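Local coordinates for five-membered-cyclitol-phosphate synthase (Streptomyces citricolor, PDB 6K96), which belongs to the myo-inositol-1-phosphate synthase family and binds nicotinamide-adenine-dinucleotide in a Rossmann-type domain built on a parallel beta sheet, at residues B[99-104]-B[141-146]; B[154-157]-B[161-164]. All coordinates share one frame; numbering follows the deposited sequence.

Contact 1 (B[99-104]-B[141-146]). With NAD (nicotinamide-adenine-dinucleotide), chain G.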
ATOM      1  N   ALA B  99      43.298  -3.366 -15.741  1.00 68.78           N
ATOM      2  CA  ALA B  99      42.577  -4.539 -16.282  1.00 64.29           C
ATOM      3  C   ALA B  99      42.484  -5.641 -15.224  1.00 61.56           C
ATOM      4  O   ALA B  99      43.475  -5.899 -14.546  1.00 62.62           O
ATOM      5  CB  ALA B  99      43.319  -5.032 -17.494  1.00 64.06           C
ATOM      6  N   GLY B 100      41.335  -6.290 -15.103  1.00 59.80           N
ATOM      7  CA  GLY B 100      41.165  -7.419 -14.170  1.00 57.53           C
ATOM      8  C   GLY B 100      41.648  -8.726 -14.774  1.00 55.20           C
ATOM      9  O   GLY B 100      42.186  -8.687 -15.877  1.00 52.96           O
ATOM     10  N   LEU B 101      41.429  -9.827 -14.052  1.00 54.62           N
ATOM     11  CA  LEU B 101      41.602 -11.232 -14.502  1.00 55.59           C
ATOM     12  C   LEU B 101      40.374 -11.641 -15.302  1.00 55.27           C
ATOM     13  O   LEU B 101      39.280 -11.611 -14.729  1.00 54.38           O
ATOM     14  CB  LEU B 101      41.686 -12.194 -13.315  1.00 56.57           C
ATOM     15  CG  LEU B 101      42.791 -11.953 -12.291  1.00 57.69           C
ATOM     16  CD1 LEU B 101      42.552 -12.775 -11.031  1.00 57.90           C
ATOM     17  CD2 LEU B 101      44.146 -12.266 -12.869  1.00 58.56           C
ATOM     18  N   THR B 102      40.560 -12.096 -16.541  1.00 55.36           N
ATOM     19  CA  THR B 102      39.548 -12.874 -17.304  1.00 55.47           C
ATOM     20  C   THR B 102      39.716 -14.357 -16.948  1.00 56.16           C
ATOM     21  O   THR B 102      40.778 -14.697 -16.418  1.00 55.51           O
ATOM     22  CB  THR B 102      39.730 -12.660 -18.798  1.00 56.83           C
ATOM     23  OG1 THR B 102      40.858 -13.517 -19.026  1.00 56.91           O
ATOM     24  CG2 THR B 102      39.906 -11.197 -19.164  1.00 55.28           C
ATOM     25  N   GLU B 103      38.704 -15.194 -17.186  1.00 56.73           N
ATOM     26  CA  GLU B 103      38.648 -16.606 -16.697  1.00 57.42           C
ATOM     27  C   GLU B 103      39.954 -17.355 -17.061  1.00 60.00           C
ATOM     28  O   GLU B 103      40.429 -18.148 -16.216  1.00 60.52           O
ATOM     29  CB  GLU B 103      37.393 -17.314 -17.238  1.00 56.76           C
ATOM     30  CG  GLU B 103      37.164 -18.708 -16.654  1.00 57.28           C
ATOM     31  CD  GLU B 103      35.788 -19.329 -16.863  1.00 56.49           C
ATOM     32  OE1 GLU B 103      34.909 -18.631 -17.408  1.00 54.43           O
ATOM     33  OE2 GLU B 103      35.588 -20.493 -16.434  1.00 55.66           O
ATOM     34  N   GLU B 104      40.536 -17.125 -18.249  1.00 61.85           N
ATOM     35  CA  GLU B 104      41.787 -17.818 -18.704  1.00 63.10           C
ATOM     36  C   GLU B 104      43.006 -17.362 -17.888  1.00 61.57           C
ATOM     37  O   GLU B 104      43.899 -18.164 -17.701  1.00 61.38           O
ATOM     38  CB  GLU B 104      42.078 -17.679 -20.204  1.00 64.95           C
ATOM     39  CG  GLU B 104      41.470 -16.476 -20.896  1.00 66.53           C
ATOM     40  CD  GLU B 104      40.101 -16.735 -21.510  1.00 66.91           C
ATOM     41  OE1 GLU B 104      40.045 -16.811 -22.762  1.00 65.37           O
ATOM     42  OE2 GLU B 104      39.098 -16.855 -20.733  1.00 63.15           O
ATOM     43  N   ILE B 141      37.901 -17.135  -6.126  1.00 42.05           N
ATOM     44  CA  ILE B 141      39.107 -17.934  -5.731  1.00 43.03           C
ATOM     45  C   ILE B 141      40.366 -17.163  -6.158  1.00 42.41           C
ATOM     46  O   ILE B 141      41.274 -17.030  -5.348  1.00 42.99           O
ATOM     47  CB  ILE B 141      39.042 -19.356  -6.355  1.00 44.06           C
ATOM     48  CG1 ILE B 141      38.293 -20.340  -5.453  1.00 43.79           C
ATOM     49  CG2 ILE B 141      40.427 -19.864  -6.724  1.00 45.07           C
ATOM     50  CD1 ILE B 141      38.846 -20.373  -4.053  1.00 44.56           C
ATOM     51  N   ALA B 142      40.400 -16.686  -7.406  1.00 41.91           N
ATOM     52  CA  ALA B 142      41.585 -16.098  -8.074  1.00 41.18           C
ATOM     53  C   ALA B 142      41.973 -14.813  -7.361  1.00 40.88           C
ATOM     54  O   ALA B 142      43.102 -14.766  -6.867  1.00 42.03           O
ATOM     55  CB  ALA B 142      41.345 -15.892  -9.550  1.00 40.70           C
ATOM     56  N   TYR B 143      41.089 -13.815  -7.297  1.00 40.07           N
ATOM     57  CA  TYR B 143      41.369 -12.563  -6.559  1.00 40.15           C
ATOM     58  C   TYR B 143      41.764 -12.880  -5.118  1.00 40.91           C
ATOM     59  O   TYR B 143      42.560 -12.128  -4.527  1.00 41.04           O
ATOM     60  CB  TYR B 143      40.178 -11.590  -6.598  1.00 39.37           C
ATOM     61  CG  TYR B 143      40.063 -10.897  -7.924  1.00 37.60           C
ATOM     62  CD1 TYR B 143      40.890  -9.832  -8.233  1.00 37.38           C
ATOM     63  CD2 TYR B 143      39.210 -11.365  -8.891  1.00 37.16           C
ATOM     64  CE1 TYR B 143      40.850  -9.222  -9.478  1.00 37.40           C
ATOM     65  CE2 TYR B 143      39.176 -10.788 -10.145  1.00 37.27           C
ATOM     66  CZ  TYR B 143      39.997  -9.722 -10.444  1.00 37.19           C
ATOM     67  OH  TYR B 143      39.892  -9.133 -11.666  1.00 37.41           O
ATOM     68  N   ALA B 144      41.249 -13.966  -4.558  1.00 42.06           N
ATOM     69  CA  ALA B 144      41.544 -14.334  -3.156  1.00 44.16           C
ATOM     70  C   ALA B 144      43.001 -14.847  -3.039  1.00 45.37           C
ATOM     71  O   ALA B 144      43.716 -14.496  -2.087  1.00 44.69           O
ATOM     72  CB  ALA B 144      40.486 -15.301  -2.655  1.00 43.71           C
ATOM     73  N   ARG B 145      43.476 -15.631  -3.989  1.00 48.40           N
ATOM     74  CA  ARG B 145      44.865 -16.172  -3.915  1.00 52.07           C
ATOM     75  C   ARG B 145      45.825 -15.032  -4.263  1.00 51.57           C
ATOM     76  O   ARG B 145      46.889 -14.945  -3.634  1.00 50.94           O
ATOM     77  CB  ARG B 145      44.972 -17.424  -4.777  1.00 54.91           C
ATOM     78  CG  ARG B 145      43.983 -18.487  -4.314  1.00 58.53           C
ATOM     79  CD  ARG B 145      44.444 -19.902  -4.566  1.00 65.87           C
ATOM     80  NE  ARG B 145      44.128 -20.369  -5.913  1.00 68.10           N
ATOM     81  CZ  ARG B 145      44.609 -21.479  -6.448  1.00 73.96           C
ATOM     82  NH1 ARG B 145      45.451 -22.240  -5.760  1.00 77.92           N
ATOM     83  NH2 ARG B 145      44.257 -21.829  -7.675  1.00 76.07           N
ATOM     84  N   ALA B 146      45.384 -14.126  -5.150  1.00 51.10           N
ATOM     85  CA  ALA B 146      46.123 -12.903  -5.540  1.00 49.55           C
ATOM     86  C   ALA B 146      46.387 -12.100  -4.279  1.00 49.60           C
ATOM     87  O   ALA B 146      47.524 -11.731  -4.058  1.00 50.88           O
ATOM     88  CB  ALA B 146      45.348 -12.121  -6.553  1.00 48.26           C
TER
HETATM   89  PA  NAD G 400      27.786  -4.241 -10.284  1.00 29.78           P
HETATM   90  O1A NAD G 400      27.209  -5.071 -11.366  1.00 29.76           O
HETATM   91  O2A NAD G 400      27.305  -2.817 -10.232  1.00 30.34           O
HETATM   92  O5B NAD G 400      29.359  -4.292 -10.178  1.00 30.93           O
HETATM   93  C5B NAD G 400      29.980  -5.378 -10.904  1.00 33.59           C
HETATM   94  C4B NAD G 400      31.283  -4.896 -11.485  1.00 35.21           C
HETATM   95  O4B NAD G 400      32.225  -5.990 -11.744  1.00 36.59           O
HETATM   96  C3B NAD G 400      31.111  -4.182 -12.829  1.00 36.05           C
HETATM   97  O3B NAD G 400      31.928  -3.018 -12.827  1.00 36.05           O
HETATM   98  C2B NAD G 400      31.664  -5.213 -13.810  1.00 37.11           C
HETATM   99  O2B NAD G 400      31.918  -4.487 -14.978  1.00 37.92           O
HETATM  100  C1B NAD G 400      32.857  -5.700 -12.982  1.00 37.63           C
HETATM  101  N9A NAD G 400      33.539  -6.903 -13.419  1.00 39.08           N
HETATM  102  C8A NAD G 400      32.935  -7.927 -14.108  1.00 40.23           C
HETATM  103  N7A NAD G 400      33.731  -8.952 -14.308  1.00 41.35           N
HETATM  104  C5A NAD G 400      34.925  -8.603 -13.687  1.00 40.54           C
HETATM  105  C6A NAD G 400      36.148  -9.292 -13.556  1.00 41.38           C
HETATM  106  N6A NAD G 400      36.338 -10.516 -14.035  1.00 40.98           N
HETATM  107  N1A NAD G 400      37.140  -8.693 -12.842  1.00 42.21           N
HETATM  108  C2A NAD G 400      36.907  -7.455 -12.368  1.00 41.28           C
HETATM  109  N3A NAD G 400      35.805  -6.713 -12.450  1.00 40.11           N
HETATM  110  C4A NAD G 400      34.823  -7.344 -13.122  1.00 40.05           C
HETATM  111  O3  NAD G 400      27.410  -4.939  -8.910  1.00 28.66           O
HETATM  112  PN  NAD G 400      27.111  -4.279  -7.474  1.00 27.10           P
HETATM  113  O1N NAD G 400      28.258  -3.407  -7.135  1.00 27.10           O
HETATM  114  O2N NAD G 400      25.697  -3.797  -7.596  1.00 27.21           O
HETATM  115  O5D NAD G 400      27.171  -5.589  -6.536  1.00 27.40           O
HETATM  116  C5D NAD G 400      28.453  -6.341  -6.491  1.00 27.59           C
HETATM  117  C4D NAD G 400      28.220  -7.688  -5.873  1.00 27.48           C
HETATM  118  O4D NAD G 400      27.794  -7.575  -4.495  1.00 26.98           O
HETATM  119  C3D NAD G 400      27.137  -8.499  -6.599  1.00 27.60           C
HETATM  120  O3D NAD G 400      27.550  -9.849  -6.594  1.00 28.24           O
HETATM  121  C2D NAD G 400      25.950  -8.411  -5.643  1.00 27.35           C
HETATM  122  O2D NAD G 400      25.052  -9.504  -5.644  1.00 27.16           O
HETATM  123  C1D NAD G 400      26.661  -8.432  -4.291  1.00 27.20           C
HETATM  124  N1N NAD G 400      25.727  -7.961  -3.224  1.00 26.92           N
HETATM  125  C2N NAD G 400      25.011  -6.731  -3.414  1.00 26.96           C
HETATM  126  C3N NAD G 400      23.998  -6.343  -2.554  1.00 26.33           C
HETATM  127  C7N NAD G 400      23.318  -5.009  -2.801  1.00 26.37           C
HETATM  128  O7N NAD G 400      23.753  -4.255  -3.662  1.00 26.14           O
HETATM  129  N7N NAD G 400      22.249  -4.705  -2.070  1.00 26.09           N
HETATM  130  C4N NAD G 400      23.671  -7.214  -1.515  1.00 26.22           C
HETATM  131  C5N NAD G 400      24.482  -8.307  -1.239  1.00 26.46           C
HETATM  132  C6N NAD G 400      25.444  -8.711  -2.146  1.00 26.73           C
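At the adenine end of the NAD pocket, Leu101, in the loop after strand 98-99, meets Tyr143 of helix 137-149. The backbone N-H of Leu101 donates a hydrogen bond to Tyr143 OH, 2.9 Å from N to oxygen and bent moderately to 157°. Gly100 has no side chain to stand in the way here, and its CA comes within 3.3 Å of Tyr143 OH. Beyond the bond, the leucine side chain runs back over the tyrosine, the two sliding past each other in opposite directions. Leu101 CD1 settles over the middle of one face of the Tyr143 ring, 4.0 Å from its centroid and 10° off the normal, a CH-pi contact. Leu101 CD1 also rests against Ala142 CB at 3.7 Å, between the ring and this neighbouring helix residue. Adenine uses both segments: its N6A donates to Leu101 O (3.2 Å, 147°), while its N1A lies 3.0 Å from Tyr143 OH. Leu101 thus spends its backbone N on the tyrosine and its backbone O on the cofactor, tying the loop to each. Helix 111-122 packs against this pair, with Ala112 and Ile116 touching Leu101 and Ile116 also touching Tyr143. The tyrosine side chain further meets Leu128 and Tyr130 of strand 127-130 and Phe154 of strand 153-156, so the contact joins the two helices to the parallel sheet.

Contact 2 (B[154-157]-B[161-164])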
ATOM      1  N   PHE B 154      41.279  -9.971   2.469  1.00 41.93           N
ATOM      2  CA  PHE B 154      40.247 -10.199   1.425  1.00 40.97           C
ATOM      3  C   PHE B 154      38.829 -10.118   2.004  1.00 40.32           C
ATOM      4  O   PHE B 154      38.536 -10.814   3.004  1.00 39.88           O
ATOM      5  CB  PHE B 154      40.391 -11.596   0.836  1.00 41.09           C
ATOM      6  CG  PHE B 154      39.668 -11.781  -0.466  1.00 40.05           C
ATOM      7  CD1 PHE B 154      40.150 -11.194  -1.625  1.00 39.96           C
ATOM      8  CD2 PHE B 154      38.542 -12.582  -0.543  1.00 39.23           C
ATOM      9  CE1 PHE B 154      39.521 -11.420  -2.843  1.00 39.56           C
ATOM     10  CE2 PHE B 154      37.889 -12.763  -1.756  1.00 38.89           C
ATOM     11  CZ  PHE B 154      38.381 -12.192  -2.904  1.00 38.75           C
ATOM     12  N   VAL B 155      37.928  -9.404   1.316  1.00 39.68           N
ATOM     13  CA  VAL B 155      36.484  -9.302   1.691  1.00 38.98           C
ATOM     14  C   VAL B 155      35.617  -9.822   0.547  1.00 37.51           C
ATOM     15  O   VAL B 155      35.587  -9.175  -0.495  1.00 38.22           O
ATOM     16  CB  VAL B 155      36.088  -7.851   2.046  1.00 39.70           C
ATOM     17  CG1 VAL B 155      34.579  -7.714   2.235  1.00 39.89           C
ATOM     18  CG2 VAL B 155      36.813  -7.330   3.277  1.00 40.13           C
ATOM     19  N   ASN B 156      34.840 -10.872   0.794  1.00 36.54           N
ATOM     20  CA  ASN B 156      33.902 -11.451  -0.205  1.00 35.85           C
ATOM     21  C   ASN B 156      32.460 -10.920  -0.018  1.00 35.88           C
ATOM     22  O   ASN B 156      31.712 -11.476   0.846  1.00 34.34           O
ATOM     23  CB  ASN B 156      33.936 -12.975  -0.131  1.00 34.93           C
ATOM     24  CG  ASN B 156      33.069 -13.575  -1.197  1.00 34.03           C
ATOM     25  OD1 ASN B 156      32.700 -12.897  -2.132  1.00 33.28           O
ATOM     26  ND2 ASN B 156      32.779 -14.850  -1.092  1.00 35.07           N
ATOM     27  N   CYS B 157      32.023  -9.985  -0.875  1.00 36.44           N
ATOM     28  CA  CYS B 157      30.597  -9.557  -0.959  1.00 37.00           C
ATOM     29  C   CYS B 157      29.645 -10.640  -1.482  1.00 36.46           C
ATOM     30  O   CYS B 157      28.380 -10.434  -1.253  1.00 37.38           O
ATOM     31  CB  CYS B 157      30.334  -8.453  -1.972  1.00 37.64           C
ATOM     32  SG  CYS B 157      31.201  -6.955  -1.553  1.00 39.41           S
ATOM     33  N   LEU B 161      32.003 -19.424  -2.713  1.00 41.94           N
ATOM     34  CA  LEU B 161      32.793 -20.109  -1.664  1.00 42.90           C
ATOM     35  C   LEU B 161      34.207 -19.523  -1.664  1.00 42.57           C
ATOM     36  O   LEU B 161      34.873 -19.686  -2.723  1.00 42.57           O
ATOM     37  CB  LEU B 161      32.786 -21.616  -1.966  1.00 44.15           C
ATOM     38  CG  LEU B 161      32.478 -22.493  -0.750  1.00 45.54           C
ATOM     39  CD1 LEU B 161      30.994 -22.483  -0.417  1.00 46.35           C
ATOM     40  CD2 LEU B 161      32.959 -23.916  -0.925  1.00 47.26           C
ATOM     41  N   VAL B 162      34.597 -18.818  -0.581  1.00 41.55           N
ATOM     42  CA  VAL B 162      35.985 -18.323  -0.328  1.00 41.82           C
ATOM     43  C   VAL B 162      36.323 -18.523   1.152  1.00 42.03           C
ATOM     44  O   VAL B 162      37.098 -19.425   1.492  1.00 42.41           O
ATOM     45  CB  VAL B 162      36.200 -16.856  -0.743  1.00 42.02           C
ATOM     46  CG1 VAL B 162      37.673 -16.463  -0.683  1.00 42.09           C
ATOM     47  CG2 VAL B 162      35.650 -16.560  -2.118  1.00 41.89           C
ATOM     48  N   ALA B 163      35.768 -17.708   2.041  1.00 43.42           N
ATOM     49  CA  ALA B 163      35.971 -17.888   3.499  1.00 43.60           C
ATOM     50  C   ALA B 163      35.435 -19.259   3.869  1.00 43.88           C
ATOM     51  O   ALA B 163      35.856 -19.782   4.864  1.00 46.89           O
ATOM     52  CB  ALA B 163      35.317 -16.810   4.307  1.00 43.05           C
ATOM     53  N   ARG B 164      34.556 -19.844   3.062  1.00 43.38           N
ATOM     54  CA  ARG B 164      33.893 -21.106   3.483  1.00 44.10           C
ATOM     55  C   ARG B 164      34.691 -22.347   3.035  1.00 46.53           C
ATOM     56  O   ARG B 164      34.329 -23.458   3.523  1.00 44.32           O
ATOM     57  CB  ARG B 164      32.438 -21.149   3.004  1.00 42.39           C
ATOM     58  CG  ARG B 164      31.445 -20.674   4.066  1.00 41.50           C
ATOM     59  CD  ARG B 164      30.056 -20.439   3.528  1.00 40.00           C
ATOM     60  NE  ARG B 164      30.202 -19.794   2.245  1.00 39.19           N
ATOM     61  CZ  ARG B 164      29.322 -19.831   1.271  1.00 40.53           C
ATOM     62  NH1 ARG B 164      28.190 -20.482   1.445  1.00 41.15           N
ATOM     63  NH2 ARG B 164      29.553 -19.171   0.137  1.00 41.65           N
TER
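Val162, in the loop between strand 153-156 and helix 166-174, spreads its two methyls over two residues of the strand that precedes it. Val162 CB already approaches the Asn156 amide, 4.0 Å from ND2, and the branches part from there. Val162 CG1 stands opposite the backbone N (chi1 -171°) and reaches the Phe154 ring, 3.9 Å from CE2 and nearly as close to CD2. Val162 CG1 approaches the ring plane obliquely, while the valine and phenylalanine side chains as wholes cross at about a right angle. Val162 CG2 goes instead to Asn156 and ends 3.5 Å from ND2, which makes the amide nitrogen its nearest neighbour in the strand. Phe154 and Asn156, two residues apart on the strand, both direct CB toward the loop, and Val162 lies across the pair. The asparagine chain is extended from its backbone N (chi1 -176°), which carries the amide out to the valine. Its polar atoms are engaged elsewhere: OD1 accepts from Thr158 N, and ND2 donates to Asp182 OD1 and weakly to Glu160 O. Asp182 grips the loop as well, OD1 taking Ala163 N and OD2 taking Val162 N together with a salt bridge from Arg164 NE. Between strand and loop, therefore, the direct contact is van der Waals in kind: methyl on ring carbon at one end, methyl on amide at the other. The buried Asn156 amide meets its polar needs in the loop and at Asp182 while the valine packs beside it; the side-chain contact is thus dispersive, and Asp182 links the Asn156 amide and the backbone N-H of Val162 by hydrogen bonds.

In the fold
From the N terminus, the chain leaves edge strand 98-99 and enters the 99-104 loop, then passes through helix 111-122 and strand 127-130 before helix 137-149 closes contact 1. Strand 153-156 follows directly, and contact 2 closes the short loop after it, ahead of helix 166-174. The two lie in series, neither nested nor crossing, with centres about 14 Å apart. They nevertheless touch: Phe154 CE1 is 3.5 Å from Ala144 N, and Val162 CG1 is 3.6 Å from Ala144 CB. Helix 137-149 thus bridges the adenine-side loop and the loop after strand 153-156. Cys157 also touches NAD, although the packed side chains of contact 2 lie further back, Asn156 about 7 Å from it.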